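Local structure of arsenate reductase (ArsC) (Archaeoglobus fulgidus, 1Y1L) at residues V74-E79 with T92-E97; A18-M23 with K119-E124; H8-S13 with E35-V40; K1-C6 with D68-I73. The protein is probably an arsenate reductase of the low-molecular-weight tyrosine phosphatase family, converting arsenate to arsenite as part of arsenical resistance. One frame throughout, in Å; residues are numbered along the deposited sequence.

Interaction 1 (V74-E79 with T92-E97); sequences VTVCEE and TRWHIE. With CD (cadmium ion), chain H.
CG of Trp94 stands anti to its own carbonyl carbon (chi1 -69°), and CG2 of Val74 is anti to its backbone N; these two settings bring the methyl under the indole. Val74 CG2 lies over the centre of the six-membered ring, 3.6 Å from Trp94 CE2, in a CH-pi contact close to the ring normal. On the same face of the sheet Val76 CG1 meets Ile96 CB at 3.9 Å. The other face carries Cys77 and His95. Cys77 SG, disulfide-bonded to Cys82, rests 3.3 Å from Arg93 CB, where the extended arginine chain starts. The imidazole of His95 is gripped at both nitrogens: ND1 donates to Glu78 O at 3.1 Å, almost along the C=O axis and near the ring plane, while NE2 binds cadmium at 2.4 Å, an ion also held by Asp88 of a second subunit. That leaves the ring little rotational choice. The backbone bonds form a parallel ladder. Thr75 N reaches Thr92 O (2.9 Å) and Thr75 O accepts the fairly straight bond of Trp94 N (2.7 Å), so Thr75 straddles Arg93; Cys77 straddles His95 likewise, through a weak bond to Trp94 O and one from Ile96 N. This pairs an inner strand, 73-77, with strand 91-95, one edge of the chain's four-stranded parallel sheet in the low-molecular-weight phosphatase fold.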
loop_
_atom_site.group_PDB
_atom_site.type_symbol
_atom_site.label_atom_id
_atom_site.label_comp_id
_atom_site.label_asym_id
_atom_site.label_seq_id
_atom_site.Cartn_x
_atom_site.Cartn_y
_atom_site.Cartn_z
ATOM N N VAL A 74 1.791 -11.806 9.152
ATOM C CA VAL A 74 2.334 -10.704 9.932
ATOM C C VAL A 74 3.669 -10.315 9.302
ATOM O O VAL A 74 4.517 -11.181 9.056
ATOM C CB VAL A 74 2.522 -11.115 11.409
ATOM C CG1 VAL A 74 2.843 -12.583 11.500
ATOM C CG2 VAL A 74 3.624 -10.302 12.060
ATOM N N THR A 75 3.824 -9.027 9.002
ATOM C CA THR A 75 5.049 -8.510 8.385
ATOM C C THR A 75 5.914 -7.732 9.384
ATOM O O THR A 75 5.466 -6.748 9.984
ATOM C CB THR A 75 4.726 -7.607 7.162
ATOM O OG1 THR A 75 4.278 -8.415 6.070
ATOM C CG2 THR A 75 5.952 -6.833 6.716
ATOM N N VAL A 76 7.136 -8.209 9.598
ATOM C CA VAL A 76 8.055 -7.540 10.509
ATOM C C VAL A 76 8.786 -6.454 9.723
ATOM O O VAL A 76 9.755 -6.730 9.000
ATOM C CB VAL A 76 9.066 -8.527 11.139
ATOM C CG1 VAL A 76 10.080 -7.778 11.961
ATOM C CG2 VAL A 76 8.343 -9.505 12.036
ATOM N N CYS A 77 8.267 -5.231 9.828
ATOM C CA CYS A 77 8.816 -4.065 9.136
ATOM C C CYS A 77 9.969 -3.362 9.871
ATOM O O CYS A 77 10.192 -3.568 11.072
ATOM C CB CYS A 77 7.702 -3.009 8.931
ATOM S SG CYS A 77 6.093 -3.820 8.667
ATOM N N GLU A 78 10.695 -2.533 9.121
ATOM C CA GLU A 78 11.828 -1.764 9.632
ATOM C C GLU A 78 11.319 -0.478 10.291
ATOM O O GLU A 78 10.116 -0.315 10.493
ATOM C CB GLU A 78 12.757 -1.406 8.471
ATOM C CG GLU A 78 13.234 -2.589 7.643
ATOM C CD GLU A 78 14.526 -3.192 8.159
ATOM O OE1 GLU A 78 14.460 -4.106 9.007
ATOM O OE2 GLU A 78 15.611 -2.757 7.708
ATOM N N GLU A 79 12.231 0.442 10.606
ATOM C CA GLU A 79 11.847 1.713 11.231
ATOM C C GLU A 79 10.893 2.528 10.350
ATOM O O GLU A 79 10.051 3.280 10.861
ATOM C CB GLU A 79 13.082 2.568 11.560
ATOM C CG GLU A 79 12.756 3.824 12.385
ATOM C CD GLU A 79 13.895 4.841 12.429
ATOM O OE1 GLU A 79 13.681 5.989 11.974
ATOM O OE2 GLU A 79 14.995 4.502 12.926
ATOM N N THR A 92 -0.544 -7.846 8.995
ATOM C CA THR A 92 -0.225 -6.793 9.962
ATOM C C THR A 92 1.224 -6.326 9.773
ATOM O O THR A 92 1.958 -6.852 8.925
ATOM C CB THR A 92 -0.372 -7.279 11.415
ATOM O OG1 THR A 92 -1.502 -8.150 11.534
ATOM C CG2 THR A 92 -0.590 -6.102 12.340
ATOM N N ARG A 93 1.640 -5.347 10.572
ATOM C CA ARG A 93 2.994 -4.812 10.489
ATOM C C ARG A 93 3.605 -4.589 11.863
ATOM O O ARG A 93 3.032 -3.890 12.697
ATOM C CB ARG A 93 2.977 -3.499 9.720
ATOM C CG ARG A 93 2.478 -3.646 8.295
ATOM C CD ARG A 93 2.375 -2.306 7.603
ATOM N NE ARG A 93 1.979 -2.433 6.202
ATOM C CZ ARG A 93 1.196 -1.565 5.562
ATOM N NH1 ARG A 93 0.895 -1.770 4.283
ATOM N NH2 ARG A 93 0.702 -0.499 6.194
ATOM N N TRP A 94 4.756 -5.205 12.110
ATOM C CA TRP A 94 5.427 -5.042 13.389
ATOM C C TRP A 94 6.732 -4.323 13.177
ATOM O O TRP A 94 7.604 -4.821 12.476
ATOM C CB TRP A 94 5.732 -6.390 14.024
ATOM C CG TRP A 94 4.541 -7.128 14.476
ATOM C CD1 TRP A 94 3.244 -6.723 14.403
ATOM C CD2 TRP A 94 4.523 -8.441 15.044
ATOM N NE1 TRP A 94 2.419 -7.706 14.879
ATOM C CE2 TRP A 94 3.178 -8.775 15.275
ATOM C CE3 TRP A 94 5.518 -9.369 15.374
ATOM C CZ2 TRP A 94 2.797 -9.994 15.815
ATOM C CZ3 TRP A 94 5.143 -10.578 15.908
ATOM C CH2 TRP A 94 3.793 -10.882 16.124
ATOM N N HIS A 95 6.863 -3.144 13.762
ATOM C CA HIS A 95 8.107 -2.403 13.639
ATOM C C HIS A 95 9.051 -2.914 14.731
ATOM O O HIS A 95 8.878 -2.623 15.916
ATOM C CB HIS A 95 7.835 -0.909 13.769
ATOM C CG HIS A 95 6.880 -0.386 12.740
ATOM N ND1 HIS A 95 7.201 -0.295 11.401
ATOM C CD2 HIS A 95 5.612 0.075 12.852
ATOM C CE1 HIS A 95 6.175 0.203 10.734
ATOM N NE2 HIS A 95 5.197 0.438 11.592
ATOM N N ILE A 96 10.004 -3.743 14.321
ATOM C CA ILE A 96 10.956 -4.341 15.241
ATOM C C ILE A 96 12.402 -4.069 14.838
ATOM O O ILE A 96 12.811 -4.306 13.695
ATOM C CB ILE A 96 10.732 -5.860 15.329
ATOM C CG1 ILE A 96 9.309 -6.144 15.819
ATOM C CG2 ILE A 96 11.746 -6.491 16.257
ATOM C CD1 ILE A 96 8.944 -7.606 15.859
ATOM N N GLU A 97 13.166 -3.579 15.811
ATOM C CA GLU A 97 14.581 -3.251 15.654
ATOM C C GLU A 97 15.337 -4.399 15.034
ATOM O O GLU A 97 15.214 -5.532 15.473
ATOM C CB GLU A 97 15.173 -2.929 17.026
ATOM C CG GLU A 97 16.683 -2.765 17.076
ATOM C CD GLU A 97 17.169 -2.314 18.442
ATOM O OE1 GLU A 97 18.161 -1.560 18.497
ATOM O OE2 GLU A 97 16.559 -2.709 19.458
HETATM CD CD CD H . 4.319 1.907 9.925
#

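Interaction 2 (A18-M23 with K119-E124); sequences ALFNAM and KKLVGE
In the alpha/beta fold of the low-molecular-weight phosphatases, helices 12-21 and 106-121 pack on the same face of the parallel sheet, and here their C-terminal ends meet. No hydrogen bond crosses the contact; five side chains carry it. Phe20 has CG anti to its backbone N (chi1 -172°), which swings the ring out from the helix so that its CE1 corner meets the other segment. There Val122 CG2 sits 3.7 Å from Phe20 CE1 and comes obliquely to the ring. Leu121 CD2 approaches the same carbon, Phe20 CE1, at 4.2 Å, but lies near the ring plane and so touches the edge. Both aliphatic residues also have a branch anti to N: CG of Leu121, and CG1 of Val122. With CG1 so placed, CG2 of Val122 lies beside its own backbone N and is turned to the phenyl ring. Val122 is the first residue past helix 106-121 and belongs to the type I turn 121-124, so the valine wedges in just where the helix stops. Phe20 is buried, its ring also meeting that of Phe4 in strand 2-6, whereas the outer part of the contact is more open and belongs to Met23. The methionine is stretched through chi2 and then bent at chi3 (-108°), crossing Lys119 at about a right angle. Lys119 contributes its root, since the chain, straight to CE and bent only at chi4, leads its amino group away. Met23 SD lies 3.9 Å from Lys119 CA, and Val122 CG1 is 3.8 Å from Met23 O.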
loop_
_atom_site.group_PDB
_atom_site.type_symbol
_atom_site.label_atom_id
_atom_site.label_comp_id
_atom_site.label_asym_id
_atom_site.label_seq_id
_atom_site.Cartn_x
_atom_site.Cartn_y
_atom_site.Cartn_z
ATOM N N ALA A 18 9.201 -19.722 15.955
ATOM C CA ALA A 18 9.489 -20.636 17.060
ATOM C C ALA A 18 8.739 -20.306 18.347
ATOM O O ALA A 18 8.275 -21.210 19.047
ATOM C CB ALA A 18 10.985 -20.683 17.315
ATOM N N LEU A 19 8.665 -19.025 18.685
ATOM C CA LEU A 19 7.960 -18.600 19.884
ATOM C C LEU A 19 6.451 -18.798 19.753
ATOM O O LEU A 19 5.757 -19.149 20.721
ATOM C CB LEU A 19 8.268 -17.140 20.153
ATOM C CG LEU A 19 9.697 -16.953 20.620
ATOM C CD1 LEU A 19 10.059 -15.512 20.474
ATOM C CD2 LEU A 19 9.834 -17.391 22.065
ATOM N N PHE A 20 5.947 -18.495 18.562
ATOM C CA PHE A 20 4.537 -18.639 18.259
ATOM C C PHE A 20 4.145 -20.092 18.511
ATOM O O PHE A 20 3.282 -20.383 19.341
ATOM C CB PHE A 20 4.285 -18.275 16.788
ATOM C CG PHE A 20 2.846 -18.215 16.423
ATOM C CD1 PHE A 20 2.152 -17.025 16.509
ATOM C CD2 PHE A 20 2.172 -19.354 16.062
ATOM C CE1 PHE A 20 0.806 -16.973 16.245
ATOM C CE2 PHE A 20 0.832 -19.320 15.797
ATOM C CZ PHE A 20 0.140 -18.125 15.890
ATOM N N ASN A 21 4.810 -20.990 17.793
ATOM C CA ASN A 21 4.564 -22.419 17.890
ATOM C C ASN A 21 4.601 -22.969 19.317
ATOM O O ASN A 21 3.888 -23.920 19.646
ATOM C CB ASN A 21 5.570 -23.175 17.027
ATOM C CG ASN A 21 5.348 -22.963 15.555
ATOM O OD1 ASN A 21 6.267 -23.085 14.745
ATOM N ND2 ASN A 21 4.111 -22.684 15.189
ATOM N N ALA A 22 5.474 -22.420 20.151
ATOM C CA ALA A 22 5.575 -22.869 21.534
ATOM C C ALA A 22 4.437 -22.307 22.390
ATOM O O ALA A 22 4.272 -22.699 23.543
ATOM C CB ALA A 22 6.921 -22.465 22.119
ATOM N N MET A 23 3.657 -21.389 21.831
ATOM C CA MET A 23 2.565 -20.784 22.572
ATOM C C MET A 23 1.189 -21.081 22.012
ATOM O O MET A 23 0.212 -21.097 22.756
ATOM C CB MET A 23 2.768 -19.281 22.658
ATOM C CG MET A 23 4.045 -18.899 23.361
ATOM S SD MET A 23 4.104 -17.161 23.711
ATOM C CE MET A 23 5.304 -16.661 22.534
ATOM N N LYS A 119 2.969 -13.454 22.168
ATOM C CA LYS A 119 2.130 -13.818 23.307
ATOM C C LYS A 119 0.783 -13.123 23.181
ATOM O O LYS A 119 -0.266 -13.756 23.286
ATOM C CB LYS A 119 2.831 -13.388 24.600
ATOM C CG LYS A 119 2.076 -13.620 25.893
ATOM C CD LYS A 119 3.007 -13.365 27.067
ATOM C CE LYS A 119 2.281 -13.433 28.395
ATOM N NZ LYS A 119 1.298 -12.315 28.552
ATOM N N LYS A 120 0.834 -11.814 22.972
ATOM C CA LYS A 120 -0.359 -11.000 22.813
ATOM C C LYS A 120 -1.164 -11.474 21.583
ATOM O O LYS A 120 -2.375 -11.710 21.673
ATOM C CB LYS A 120 0.067 -9.537 22.664
ATOM C CG LYS A 120 -1.070 -8.548 22.597
ATOM C CD LYS A 120 -0.565 -7.144 22.281
ATOM C CE LYS A 120 -1.725 -6.211 21.924
ATOM N NZ LYS A 120 -1.268 -4.848 21.534
ATOM N N LEU A 121 -0.477 -11.631 20.450
ATOM C CA LEU A 121 -1.090 -12.076 19.195
ATOM C C LEU A 121 -1.760 -13.432 19.302
ATOM O O LEU A 121 -2.743 -13.688 18.619
ATOM C CB LEU A 121 -0.047 -12.138 18.068
ATOM C CG LEU A 121 -0.492 -12.746 16.728
ATOM C CD1 LEU A 121 -1.626 -11.922 16.126
ATOM C CD2 LEU A 121 0.673 -12.839 15.759
ATOM N N VAL A 122 -1.182 -14.323 20.101
ATOM C CA VAL A 122 -1.728 -15.660 20.274
ATOM C C VAL A 122 -3.045 -15.623 21.065
ATOM O O VAL A 122 -3.542 -16.648 21.534
ATOM C CB VAL A 122 -0.668 -16.609 20.876
ATOM C CG1 VAL A 122 -1.192 -18.017 21.008
ATOM C CG2 VAL A 122 0.535 -16.639 19.968
ATOM N N GLY A 123 -3.598 -14.422 21.222
ATOM C CA GLY A 123 -4.876 -14.279 21.890
ATOM C C GLY A 123 -5.929 -14.889 20.970
ATOM O O GLY A 123 -6.947 -15.425 21.437
ATOM N N GLU A 124 -5.652 -14.849 19.664
ATOM C CA GLU A 124 -6.539 -15.394 18.640
ATOM C C GLU A 124 -5.749 -15.992 17.452
ATOM O O GLU A 124 -5.886 -17.208 17.218
ATOM C CB GLU A 124 -7.486 -14.294 18.160
ATOM C CG GLU A 124 -8.671 -14.769 17.306
ATOM C CD GLU A 124 -9.878 -15.253 18.114
ATOM O OE1 GLU A 124 -10.533 -16.229 17.684
ATOM O OE2 GLU A 124 -10.197 -14.647 19.160
ATOM O OXT GLU A 124 -4.997 -15.265 16.763
#

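Interaction 3 (H8-S13 with E35-V40); sequences HNTARS and EKAERV. With CD (cadmium ion), chain E; CD (cadmium ion), chain K.
Three flat groups frame this contact: the imidazole of His8, the carboxylate of Glu35 and the guanidinium of Arg39. A cadmium ion is modelled over one face of the His8 ring, with NE2 of His8 at 2.4 Å and the other ring atoms about as near. Imidazoles normally bind metals in the ring plane through a nitrogen, so at this resolution the detailed coordination of His8 is best read with caution. The Glu35 carboxylate holds a second cadmium with both oxygens, OE1 and OE2 of Glu35 each lying 2.3 Å from the ion. Both sites are completed across an interface, His8 sharing its ion with Glu35 of a third subunit and Glu35 sharing its ion with His8 of that subunit. At the edge of the Arg39 guanidinium, near its plane, lies Thr10 CG2, 3.3 Å from Arg39 NH2. Segment 8-13 belongs to the C-X5-R-S signature running from Cys6 to Ser13, the phosphate-binding P-loop of this family, which would be expected to receive the arsenate oxyanion; Ala11 is the N-cap of the helix that follows. Segment 35-40 runs along this loop. Ala37 points its methyl at it, CB lying 3.3 Å from His8 O and 3.6 Å from Thr10 OG1. Thr10 OG1, anti to its carbonyl carbon (chi1 -62°), gives a weak hydrogen bond to Arg39 O at 3.5 Å, while CG2, anti to N, faces the arginine. Val40, with CG1 anti to N, sets that methyl 3.3 Å from Thr10 O.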
loop_
_atom_site.group_PDB
_atom_site.type_symbol
_atom_site.label_atom_id
_atom_site.label_comp_id
_atom_site.label_asym_id
_atom_site.label_seq_id
_atom_site.Cartn_x
_atom_site.Cartn_y
_atom_site.Cartn_z
ATOM N N HIS A 8 15.469 -10.155 4.917
ATOM C CA HIS A 8 16.440 -11.222 4.760
ATOM C C HIS A 8 16.132 -12.606 5.395
ATOM O O HIS A 8 16.713 -13.603 4.985
ATOM C CB HIS A 8 17.822 -10.661 5.090
ATOM C CG HIS A 8 17.912 -9.993 6.443
ATOM N ND1 HIS A 8 19.037 -10.079 7.235
ATOM C CD2 HIS A 8 17.029 -9.240 7.143
ATOM C CE1 HIS A 8 18.828 -9.444 8.372
ATOM N NE2 HIS A 8 17.621 -8.914 8.335
ATOM N N ASN A 9 15.155 -12.681 6.303
ATOM C CA ASN A 9 14.759 -13.953 6.955
ATOM C C ASN A 9 15.896 -14.771 7.581
ATOM O O ASN A 9 16.189 -15.898 7.159
ATOM C CB ASN A 9 13.980 -14.856 5.984
ATOM C CG ASN A 9 13.582 -16.201 6.613
ATOM O OD1 ASN A 9 13.397 -17.198 5.912
ATOM N ND2 ASN A 9 13.482 -16.236 7.941
ATOM N N THR A 10 16.485 -14.243 8.642
ATOM C CA THR A 10 17.588 -14.936 9.284
ATOM C C THR A 10 17.443 -14.947 10.805
ATOM O O THR A 10 17.873 -15.892 11.467
ATOM C CB THR A 10 18.928 -14.279 8.884
ATOM O OG1 THR A 10 19.133 -14.388 7.468
ATOM C CG2 THR A 10 20.072 -14.941 9.572
ATOM N N ALA A 11 16.797 -13.918 11.349
ATOM C CA ALA A 11 16.617 -13.801 12.789
ATOM C C ALA A 11 15.172 -13.645 13.265
ATOM O O ALA A 11 14.537 -14.625 13.657
ATOM C CB ALA A 11 17.458 -12.653 13.314
ATOM N N ARG A 12 14.692 -12.401 13.294
ATOM C CA ARG A 12 13.338 -12.073 13.746
ATOM C C ARG A 12 12.256 -12.986 13.176
ATOM O O ARG A 12 11.417 -13.509 13.903
ATOM C CB ARG A 12 13.009 -10.619 13.409
ATOM C CG ARG A 12 14.086 -9.661 13.831
ATOM C CD ARG A 12 13.567 -8.263 14.095
ATOM N NE ARG A 12 13.217 -7.515 12.889
ATOM C CZ ARG A 12 14.022 -7.310 11.849
ATOM N NH1 ARG A 12 13.598 -6.597 10.813
ATOM N NH2 ARG A 12 15.236 -7.843 11.818
ATOM N N SER A 13 12.265 -13.144 11.865
ATOM C CA SER A 13 11.297 -13.980 11.191
ATOM C C SER A 13 11.279 -15.311 11.892
ATOM O O SER A 13 10.247 -15.784 12.362
ATOM C CB SER A 13 11.752 -14.175 9.752
ATOM O OG SER A 13 12.373 -12.990 9.272
ATOM N N GLU A 35 14.228 -11.350 0.483
ATOM C CA GLU A 35 15.462 -11.635 -0.241
ATOM C C GLU A 35 16.251 -12.821 0.316
ATOM O O GLU A 35 16.233 -13.086 1.521
ATOM C CB GLU A 35 16.335 -10.395 -0.233
ATOM C CG GLU A 35 17.461 -10.496 -1.283
ATOM C CD GLU A 35 18.595 -9.613 -0.809
ATOM O OE1 GLU A 35 18.324 -8.620 -0.094
ATOM O OE2 GLU A 35 19.761 -9.935 -1.131
ATOM N N LYS A 36 17.014 -13.471 -0.562
ATOM C CA LYS A 36 17.800 -14.654 -0.202
ATOM C C LYS A 36 18.840 -14.492 0.897
ATOM O O LYS A 36 19.499 -13.462 1.012
ATOM C CB LYS A 36 18.496 -15.216 -1.437
ATOM C CG LYS A 36 19.736 -14.427 -1.865
ATOM C CD LYS A 36 21.014 -15.238 -1.650
ATOM C CE LYS A 36 22.228 -14.519 -2.219
ATOM N NZ LYS A 36 23.446 -15.379 -2.204
ATOM N N ALA A 37 19.055 -15.582 1.619
ATOM C CA ALA A 37 20.017 -15.636 2.704
ATOM C C ALA A 37 20.451 -17.089 2.832
ATOM O O ALA A 37 19.624 -18.005 2.741
ATOM C CB ALA A 37 19.394 -15.157 3.997
ATOM N N GLU A 38 21.748 -17.296 3.051
ATOM C CA GLU A 38 22.314 -18.639 3.160
ATOM C C GLU A 38 22.093 -19.317 4.514
ATOM O O GLU A 38 21.688 -20.482 4.574
ATOM C CB GLU A 38 23.826 -18.599 2.877
ATOM C CG GLU A 38 24.316 -17.436 1.987
ATOM C CD GLU A 38 24.145 -17.679 0.486
ATOM O OE1 GLU A 38 23.016 -17.529 -0.031
ATOM O OE2 GLU A 38 25.154 -17.991 -0.184
ATOM N N ARG A 39 22.364 -18.582 5.593
ATOM C CA ARG A 39 22.259 -19.123 6.951
ATOM C C ARG A 39 21.334 -18.422 7.936
ATOM O O ARG A 39 21.132 -17.216 7.863
ATOM C CB ARG A 39 23.663 -19.182 7.584
ATOM C CG ARG A 39 24.516 -17.875 7.500
ATOM C CD ARG A 39 23.876 -16.659 8.215
ATOM N NE ARG A 39 24.794 -15.537 8.449
ATOM C CZ ARG A 39 24.411 -14.283 8.701
ATOM N NH1 ARG A 39 25.319 -13.338 8.916
ATOM N NH2 ARG A 39 23.123 -13.959 8.704
ATOM N N VAL A 40 20.785 -19.187 8.872
ATOM C CA VAL A 40 19.946 -18.596 9.906
ATOM C C VAL A 40 20.942 -18.104 10.946
ATOM O O VAL A 40 21.954 -18.762 11.206
ATOM C CB VAL A 40 18.960 -19.613 10.518
ATOM C CG1 VAL A 40 18.424 -19.111 11.844
ATOM C CG2 VAL A 40 17.800 -19.810 9.576
HETATM CD CD CD E . 18.893 -7.927 6.587
HETATM CD CD CD K . 20.210 -7.696 -1.059
#

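Interaction 4 (K1-C6 with D68-I73); sequences KVLFVC and DDFDLI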
loop_
_atom_site.group_PDB
_atom_site.type_symbol
_atom_site.label_atom_id
_atom_site.label_comp_id
_atom_site.label_asym_id
_atom_site.label_seq_id
_atom_site.Cartn_x
_atom_site.Cartn_y
_atom_site.Cartn_z
ATOM N N LYS A 1 -2.808 -21.374 10.075
ATOM C CA LYS A 1 -1.408 -20.927 10.339
ATOM C C LYS A 1 -1.127 -19.473 9.939
ATOM O O LYS A 1 -1.833 -18.903 9.102
ATOM C CB LYS A 1 -0.417 -21.857 9.639
ATOM C CG LYS A 1 -0.706 -22.077 8.185
ATOM C CD LYS A 1 0.327 -22.990 7.563
ATOM C CE LYS A 1 0.088 -23.146 6.061
ATOM N NZ LYS A 1 1.072 -24.053 5.382
ATOM N N VAL A 2 -0.096 -18.889 10.550
ATOM C CA VAL A 2 0.324 -17.503 10.299
ATOM C C VAL A 2 1.699 -17.517 9.606
ATOM O O VAL A 2 2.391 -18.533 9.651
ATOM C CB VAL A 2 0.376 -16.723 11.644
ATOM C CG1 VAL A 2 1.216 -17.478 12.637
ATOM C CG2 VAL A 2 0.908 -15.337 11.459
ATOM N N LEU A 3 2.047 -16.448 8.887
ATOM C CA LEU A 3 3.347 -16.366 8.211
ATOM C C LEU A 3 4.076 -15.120 8.672
ATOM O O LEU A 3 3.568 -14.004 8.540
ATOM C CB LEU A 3 3.206 -16.310 6.687
ATOM C CG LEU A 3 4.386 -16.791 5.827
ATOM C CD1 LEU A 3 4.138 -16.507 4.361
ATOM C CD2 LEU A 3 5.653 -16.124 6.229
ATOM N N PHE A 4 5.266 -15.322 9.232
ATOM C CA PHE A 4 6.098 -14.217 9.691
ATOM C C PHE A 4 7.131 -13.947 8.603
ATOM O O PHE A 4 7.984 -14.796 8.315
ATOM C CB PHE A 4 6.792 -14.584 10.988
ATOM C CG PHE A 4 5.856 -14.821 12.125
ATOM C CD1 PHE A 4 5.369 -16.097 12.388
ATOM C CD2 PHE A 4 5.495 -13.782 12.959
ATOM C CE1 PHE A 4 4.532 -16.335 13.479
ATOM C CE2 PHE A 4 4.656 -14.002 14.055
ATOM C CZ PHE A 4 4.175 -15.281 14.317
ATOM N N VAL A 5 7.014 -12.800 7.946
ATOM C CA VAL A 5 7.956 -12.476 6.896
ATOM C C VAL A 5 8.674 -11.166 7.151
ATOM O O VAL A 5 8.093 -10.209 7.653
ATOM C CB VAL A 5 7.282 -12.509 5.489
ATOM C CG1 VAL A 5 5.804 -12.262 5.610
ATOM C CG2 VAL A 5 7.908 -11.491 4.542
ATOM N N CYS A 6 9.979 -11.191 6.933
ATOM C CA CYS A 6 10.810 -10.009 7.080
ATOM C C CYS A 6 11.643 -9.950 5.795
ATOM O O CYS A 6 11.369 -10.682 4.835
ATOM C CB CYS A 6 11.689 -10.075 8.338
ATOM S SG CYS A 6 13.305 -10.854 8.071
ATOM N N ASP A 68 -1.351 -17.592 -0.248
ATOM C CA ASP A 68 -2.750 -17.905 0.025
ATOM C C ASP A 68 -2.974 -19.044 1.032
ATOM O O ASP A 68 -4.061 -19.170 1.600
ATOM C CB ASP A 68 -3.492 -18.158 -1.290
ATOM C CG ASP A 68 -3.511 -16.927 -2.198
ATOM O OD1 ASP A 68 -3.318 -17.091 -3.425
ATOM O OD2 ASP A 68 -3.716 -15.799 -1.689
ATOM N N ASP A 69 -1.942 -19.857 1.251
ATOM C CA ASP A 69 -2.011 -20.968 2.195
ATOM C C ASP A 69 -2.243 -20.485 3.624
ATOM O O ASP A 69 -2.845 -21.190 4.433
ATOM C CB ASP A 69 -0.707 -21.780 2.166
ATOM C CG ASP A 69 -0.518 -22.570 0.873
ATOM O OD1 ASP A 69 -1.494 -22.748 0.110
ATOM O OD2 ASP A 69 0.619 -23.033 0.630
ATOM N N PHE A 70 -1.740 -19.293 3.928
ATOM C CA PHE A 70 -1.836 -18.703 5.262
ATOM C C PHE A 70 -3.130 -17.924 5.531
ATOM O O PHE A 70 -3.862 -17.602 4.606
ATOM C CB PHE A 70 -0.592 -17.840 5.506
ATOM C CG PHE A 70 0.698 -18.570 5.246
ATOM C CD1 PHE A 70 1.226 -18.622 3.967
ATOM C CD2 PHE A 70 1.338 -19.279 6.261
ATOM C CE1 PHE A 70 2.365 -19.374 3.693
ATOM C CE2 PHE A 70 2.480 -20.033 5.995
ATOM C CZ PHE A 70 2.992 -20.083 4.707
ATOM N N ASP A 71 -3.419 -17.628 6.793
ATOM C CA ASP A 71 -4.637 -16.911 7.132
ATOM C C ASP A 71 -4.412 -15.613 7.858
ATOM O O ASP A 71 -5.365 -14.945 8.277
ATOM C CB ASP A 71 -5.546 -17.808 7.940
ATOM C CG ASP A 71 -5.825 -19.083 7.234
ATOM O OD1 ASP A 71 -5.073 -20.050 7.465
ATOM O OD2 ASP A 71 -6.754 -19.098 6.404
ATOM N N LEU A 72 -3.143 -15.282 8.041
ATOM C CA LEU A 72 -2.719 -14.038 8.692
ATOM C C LEU A 72 -1.236 -13.940 8.479
ATOM O O LEU A 72 -0.489 -14.727 9.033
ATOM C CB LEU A 72 -3.027 -14.045 10.196
ATOM C CG LEU A 72 -2.654 -12.860 11.100
ATOM C CD1 LEU A 72 -1.449 -13.193 11.928
ATOM C CD2 LEU A 72 -2.441 -11.597 10.310
ATOM N N ILE A 73 -0.817 -13.053 7.591
ATOM C CA ILE A 73 0.604 -12.889 7.354
ATOM C C ILE A 73 1.071 -11.618 8.051
ATOM O O ILE A 73 0.668 -10.520 7.692
ATOM C CB ILE A 73 0.955 -12.940 5.831
ATOM C CG1 ILE A 73 2.418 -12.556 5.581
ATOM C CG2 ILE A 73 -0.008 -12.106 5.026
ATOM C CD1 ILE A 73 2.669 -11.067 5.395
#
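Lys1, Phe70 and Leu3 bury the most surface where the first strand meets the chain leading into strand 73-77. Phe70 has CG anti to its carbonyl carbon, which sets its ring against Leu3. Leu3 CD1 lies over one face of that ring, offset toward the rim and 3.4 Å from Phe70 CE1, a CH-pi contact; Leu3 CB covers the Phe70 CD2 side at 3.5 Å. This reach depends on Leu3 CG standing anti to its backbone N, with chi2 also extended (-173°). Lys1 takes the crowded first torsion, CG between N and the carbonyl carbon, and then runs straight to its amino group, so its methylenes pass the phenyl obliquely, with Lys1 CE 3.9 Å from Phe70 CE2. The amino group itself forms a salt bridge with Glu30. At the chain start, Lys1 N makes a long ion pair of 3.7 Å with Asp71 OD1, and Asp71 N donates a straight hydrogen bond of 3.1 Å to Lys1 O, nearly along the C=O axis. Further along, Leu3 N binds Leu72 O, and Leu3 and Ile73 form a parallel bridge with side chains on one face, which Val5 joins as its CG1 meets Ile73 CD1 at 3.4 Å. The contact lies where the two central strands of the 2-1-3-4 sheet begin to pair: strand 2-6 lies between strands 29-33 and 73-77, Val2 and Phe4 turn to Phe20 and Ala16 of helix 12-21, while Leu67 and Val65 from the preceding loop gather round Leu3 and Phe70 respectively.

Interactions 1 and 4 are joined edge to edge in one sheet: Val76 N and Val5 O lie 2.9 Å apart, a probable hydrogen bond, so strand 73-77 serves both. Interaction 2 sits across one face of that sheet, Phe20 CD1 lying 3.5 Å from Phe4 CZ of interaction 4 and Leu121 CD2 3.6 Å from Trp94 CZ2 of interaction 1. Strand 2-6 of interaction 4 runs directly into the P-loop of interaction 3. There Arg12, the signature arginine, is tied to interaction 1 by a salt bridge of 3.2 Å from Arg12 NH1 to Glu78 OE1. Interactions 2 and 3 share helix 12-21, their centres 21 Å apart.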